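Local coordinates for protein adenylation domain (Streptomyces sp., PDB 5N9X) that is an adenylation domain of the ANL superfamily of AMP-binding enzymes and holds adenosine-5'-triphosphate and threonine in neighbouring pockets, at residues P342-R347 with G368-E373; V452-E457 with A519-A524. All coordinates share one frame; numbering follows the deposited sequence.

Interaction 1: P342-R347 with G368-E373; sequences PGFTHR and GPQVSE
F344 and Q370 carry this contact, and G343 adds its backbone, whose O faces the P369 ring. F344 CE2 and CZ meet the Q370 side chain. F344 CG lies anti to its carbonyl carbon (chi1 -65°), and this brings the far end of the ring up to the loop 368-373. Q370 starts the same way, with CG anti to its carbonyl carbon (chi1 -76°), and then runs extended. The two side chains cross at about a right angle. The CE2/CZ tip of the ring meets Q370 at CB and at the amide. F344 CZ is 3.6 Å from Q370 CB. Further along, F344 CE2 is 3.4 Å from Q370 OE1, and F344 CZ is 3.5 Å from Q370 NE2. Ring and amide planes are 68° apart, so this is not a flat stack.

The contact sits at the open end of a beta hairpin in the large domain. Segment 342-347 enters strand 345-349, and segment 368-373 leaves its antiparallel partner, strand 362-367. A type I turn from G368 to V371 bends the chain there, closed by V371 N to G368 O at 3.2 Å. The turn brings the P369 ring against the backbone of G343, with P369 CD 3.4 Å from G343 O. V371 adds a looser apolar touch, its CG2 4.3 Å from F344 CE1.

Q370 NE2 is hydrogen-bonded to the backbone O atoms of T316 and H319. H319 lines the threonine pocket, so Q370, about 9 Å from the bound threonine, probably acts as a second-shell residue. Helix 181-191 also packs on Q370.

Interaction 2: V452-E457 with A519-A524; sequences VVWVHE and ASVARA
V452, W454 and H456 alternate along the strand, and all three send their side chains toward the helix. W454 is the main contributor from the strand. Its CG sits between the backbone N and the carbonyl carbon (chi1 74°), the crowded position. This places the indole against V521 and A522 of helix 518-528. V521 has CG1 anti to its backbone N, and W454 CH2 is 3.4 Å from V521 CG1. W454 CZ2 is 3.4 Å from A522 CA, and W454 NE1 is 3.5 Å from A522 CB. The small A522 side chain is consistent with so close an approach of the backbone. A522 N lies 3.8 Å above one face of the indole, toward its rim.

The helix 518-528 packs here on strand 450-457, an outermost strand of the three-stranded sheet in the small C-terminal domain. The axes of the short strand and helix segments come within 9.6 Å.

Chi1 of -166° places the H456 ring, and its rotation about CB-CG sets ND1 toward the indole. W454 NE1 donates to H456 ND1 at 3.0 Å, with an N-H...N angle of 154°. The bond lies close to both ring planes and ties down the rotation of both side chains. H456 CE1 lies 3.4 Å from A522 O. H456 NE2 is hydrogen-bonded to D526 of the same helix, consistent with its proton sitting on NE2. V452 CG1 lies 4.3 Å from V521 CG1, a looser apolar touch.

In the fold
Interaction 1 closes before interaction 2 opens, so the two follow each other along the chain. Their centres are 33 Å apart, and their nearest atoms about 22 Å. They share no strand, helix or sheet. Interaction 1 belongs to the large domain, where strands 345-349 and 362-367 are part of a large mixed sheet. Interaction 2 belongs to the small C-terminal domain, with its three-stranded sheet and the last helix, 518-528. The bound ligands relate them. H319 of the large domain and K515, just ahead of the last helix, both line the threonine pocket. Each contact is therefore internal packing of one of the two domains that contribute to that site.

Interaction 1: P342-R347 with G368-E373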
# COMPACT_ATOMS: atom_id res chain seq x y z
N PRO A 342 3.07 3.59 18.24
CA PRO A 342 3.47 3.15 19.58
C PRO A 342 4.43 1.95 19.61
O PRO A 342 5.38 1.97 20.39
CB PRO A 342 2.13 2.80 20.24
CG PRO A 342 1.22 3.85 19.70
CD PRO A 342 1.72 4.19 18.28
N GLY A 343 4.24 0.94 18.79
CA GLY A 343 5.19 -0.18 18.89
C GLY A 343 6.66 0.11 18.54
O GLY A 343 7.56 -0.59 18.98
N PHE A 344 6.88 1.14 17.73
CA PHE A 344 8.18 1.42 17.14
C PHE A 344 9.17 2.21 17.97
O PHE A 344 8.83 3.18 18.63
CB PHE A 344 8.00 2.21 15.84
CG PHE A 344 7.31 1.44 14.78
CD1 PHE A 344 8.04 0.58 13.97
CD2 PHE A 344 5.93 1.57 14.57
CE1 PHE A 344 7.41 -0.15 12.97
CE2 PHE A 344 5.30 0.85 13.58
CZ PHE A 344 6.04 -0.01 12.78
N THR A 345 10.43 1.81 17.86
CA THR A 345 11.51 2.75 18.13
C THR A 345 12.20 3.03 16.79
O THR A 345 12.10 2.23 15.86
CB THR A 345 12.51 2.24 19.18
OG1 THR A 345 13.26 1.16 18.64
CG2 THR A 345 11.79 1.78 20.40
N HIS A 346 12.88 4.16 16.68
CA HIS A 346 13.45 4.59 15.41
C HIS A 346 14.73 5.38 15.56
O HIS A 346 15.09 5.82 16.65
CB HIS A 346 12.42 5.42 14.64
CG HIS A 346 12.23 6.80 15.19
ND1 HIS A 346 11.62 7.05 16.40
CD2 HIS A 346 12.57 8.02 14.69
CE1 HIS A 346 11.59 8.35 16.62
NE2 HIS A 346 12.16 8.96 15.60
N ARG A 347 15.42 5.56 14.44
CA ARG A 347 16.63 6.36 14.33
C ARG A 347 16.50 7.18 13.05
O ARG A 347 15.83 6.76 12.11
CB ARG A 347 17.89 5.45 14.28
CG ARG A 347 18.38 4.89 15.62
CD ARG A 347 19.74 4.18 15.49
NE ARG A 347 20.88 5.11 15.39
CZ ARG A 347 21.94 4.96 14.59
NH1 ARG A 347 22.05 3.91 13.79
NH2 ARG A 347 22.90 5.87 14.59
N GLY A 368 10.79 -2.81 16.12
CA GLY A 368 9.57 -3.11 16.86
C GLY A 368 8.84 -4.36 16.38
O GLY A 368 9.28 -5.02 15.44
N PRO A 369 7.70 -4.68 17.01
CA PRO A 369 6.95 -5.91 16.70
C PRO A 369 6.24 -5.93 15.34
O PRO A 369 5.78 -6.99 14.94
CB PRO A 369 5.94 -5.98 17.85
CG PRO A 369 5.71 -4.53 18.22
CD PRO A 369 7.05 -3.87 18.06
N GLN A 370 6.15 -4.79 14.64
CA GLN A 370 5.58 -4.78 13.29
C GLN A 370 6.62 -5.04 12.20
O GLN A 370 6.28 -5.27 11.04
CB GLN A 370 4.89 -3.45 12.98
CG GLN A 370 3.53 -3.26 13.61
CD GLN A 370 3.00 -1.84 13.38
OE1 GLN A 370 2.65 -1.12 14.33
NE2 GLN A 370 2.94 -1.43 12.09
N VAL A 371 7.90 -4.96 12.55
CA VAL A 371 8.94 -5.20 11.56
C VAL A 371 9.01 -6.70 11.15
O VAL A 371 9.21 -7.58 11.98
CB VAL A 371 10.33 -4.73 12.06
CG1 VAL A 371 11.38 -4.95 10.98
CG2 VAL A 371 10.29 -3.24 12.49
N SER A 372 8.84 -6.94 9.85
CA SER A 372 9.00 -8.29 9.26
C SER A 372 10.32 -8.99 9.54
O SER A 372 11.29 -8.37 9.94
CB SER A 372 8.81 -8.20 7.75
OG SER A 372 9.99 -7.77 7.11
N GLU A 373 10.36 -10.29 9.30
CA GLU A 373 11.56 -11.07 9.57
C GLU A 373 12.52 -11.11 8.39
O GLU A 373 13.35 -12.01 8.33
CB GLU A 373 11.19 -12.50 9.97
CG GLU A 373 10.36 -12.62 11.25
CD GLU A 373 11.09 -12.18 12.51
OE1 GLU A 373 12.20 -11.60 12.43
OE2 GLU A 373 10.53 -12.40 13.61

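Interaction 2: V452-E457 with A519-A524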
# COMPACT_ATOMS: atom_id res chain seq x y z
N VAL A 452 7.11 11.98 -13.92
CA VAL A 452 8.17 11.07 -13.47
C VAL A 452 9.49 11.55 -14.07
O VAL A 452 9.61 11.66 -15.29
CB VAL A 452 7.90 9.62 -13.91
CG1 VAL A 452 9.09 8.71 -13.58
CG2 VAL A 452 6.63 9.12 -13.28
N VAL A 453 10.46 11.85 -13.22
CA VAL A 453 11.74 12.36 -13.70
C VAL A 453 12.84 11.38 -13.32
O VAL A 453 12.92 10.97 -12.16
CB VAL A 453 12.07 13.76 -13.12
CG1 VAL A 453 13.44 14.22 -13.60
CG2 VAL A 453 11.00 14.77 -13.48
N TRP A 454 13.67 10.98 -14.27
CA TRP A 454 14.79 10.09 -13.95
C TRP A 454 16.04 10.33 -14.79
O TRP A 454 16.01 11.05 -15.78
CB TRP A 454 14.35 8.62 -14.06
CG TRP A 454 14.18 8.11 -15.45
CD1 TRP A 454 15.01 7.25 -16.13
CD2 TRP A 454 13.09 8.39 -16.33
NE1 TRP A 454 14.50 6.99 -17.38
CE2 TRP A 454 13.33 7.68 -17.53
CE3 TRP A 454 11.95 9.20 -16.23
CZ2 TRP A 454 12.45 7.73 -18.62
CZ3 TRP A 454 11.08 9.26 -17.31
CH2 TRP A 454 11.34 8.54 -18.49
N VAL A 455 17.15 9.75 -14.36
CA VAL A 455 18.34 9.71 -15.20
C VAL A 455 18.21 8.54 -16.17
O VAL A 455 17.98 7.42 -15.77
CB VAL A 455 19.64 9.60 -14.36
CG1 VAL A 455 20.87 9.57 -15.27
CG2 VAL A 455 19.73 10.78 -13.40
N HIS A 456 18.31 8.82 -17.46
CA HIS A 456 18.19 7.75 -18.44
C HIS A 456 19.51 7.48 -19.13
O HIS A 456 20.17 8.40 -19.59
CB HIS A 456 17.13 8.10 -19.48
CG HIS A 456 16.71 6.95 -20.32
ND1 HIS A 456 15.80 6.00 -19.89
CD2 HIS A 456 17.03 6.61 -21.59
CE1 HIS A 456 15.60 5.13 -20.85
NE2 HIS A 456 16.33 5.47 -21.89
N GLU A 457 19.90 6.21 -19.21
CA GLU A 457 21.11 5.88 -19.95
C GLU A 457 20.79 5.72 -21.44
O GLU A 457 20.22 4.72 -21.86
CB GLU A 457 21.76 4.60 -19.40
CG GLU A 457 23.28 4.66 -19.34
CD GLU A 457 23.92 3.28 -19.25
OE1 GLU A 457 24.38 2.79 -20.30
OE2 GLU A 457 23.99 2.70 -18.13
N ALA A 519 10.20 1.90 -13.63
CA ALA A 519 10.84 0.99 -14.61
C ALA A 519 10.02 0.87 -15.90
O ALA A 519 10.59 0.72 -16.98
CB ALA A 519 11.05 -0.39 -14.00
N SER A 520 8.70 0.94 -15.79
CA SER A 520 7.81 1.01 -16.96
C SER A 520 7.84 2.33 -17.73
O SER A 520 7.49 2.41 -18.90
CB SER A 520 6.37 0.74 -16.53
OG SER A 520 5.55 0.45 -17.63
N VAL A 521 8.21 3.41 -17.07
CA VAL A 521 8.19 4.66 -17.80
C VAL A 521 9.48 4.73 -18.62
O VAL A 521 9.46 5.07 -19.79
CB VAL A 521 8.03 5.88 -16.85
CG1 VAL A 521 8.36 7.15 -17.57
CG2 VAL A 521 6.61 5.94 -16.33
N ALA A 522 10.58 4.37 -17.99
CA ALA A 522 11.88 4.33 -18.66
C ALA A 522 11.88 3.42 -19.89
O ALA A 522 12.51 3.75 -20.89
CB ALA A 522 12.96 3.89 -17.69
N ARG A 523 11.16 2.30 -19.84
CA ARG A 523 11.12 1.40 -20.99
C ARG A 523 10.26 1.93 -22.14
O ARG A 523 10.60 1.73 -23.31
CB ARG A 523 10.64 0.01 -20.56
CG ARG A 523 11.68 -0.76 -19.74
CD ARG A 523 11.31 -2.21 -19.54
NE ARG A 523 11.24 -2.56 -18.12
CZ ARG A 523 10.11 -2.81 -17.47
NH1 ARG A 523 8.95 -2.74 -18.10
NH2 ARG A 523 10.14 -3.12 -16.18
N ALA A 524 9.16 2.61 -21.81
CA ALA A 524 8.28 3.17 -22.82
C ALA A 524 8.99 4.32 -23.54
O ALA A 524 8.87 4.49 -24.75
CB ALA A 524 6.98 3.65 -22.18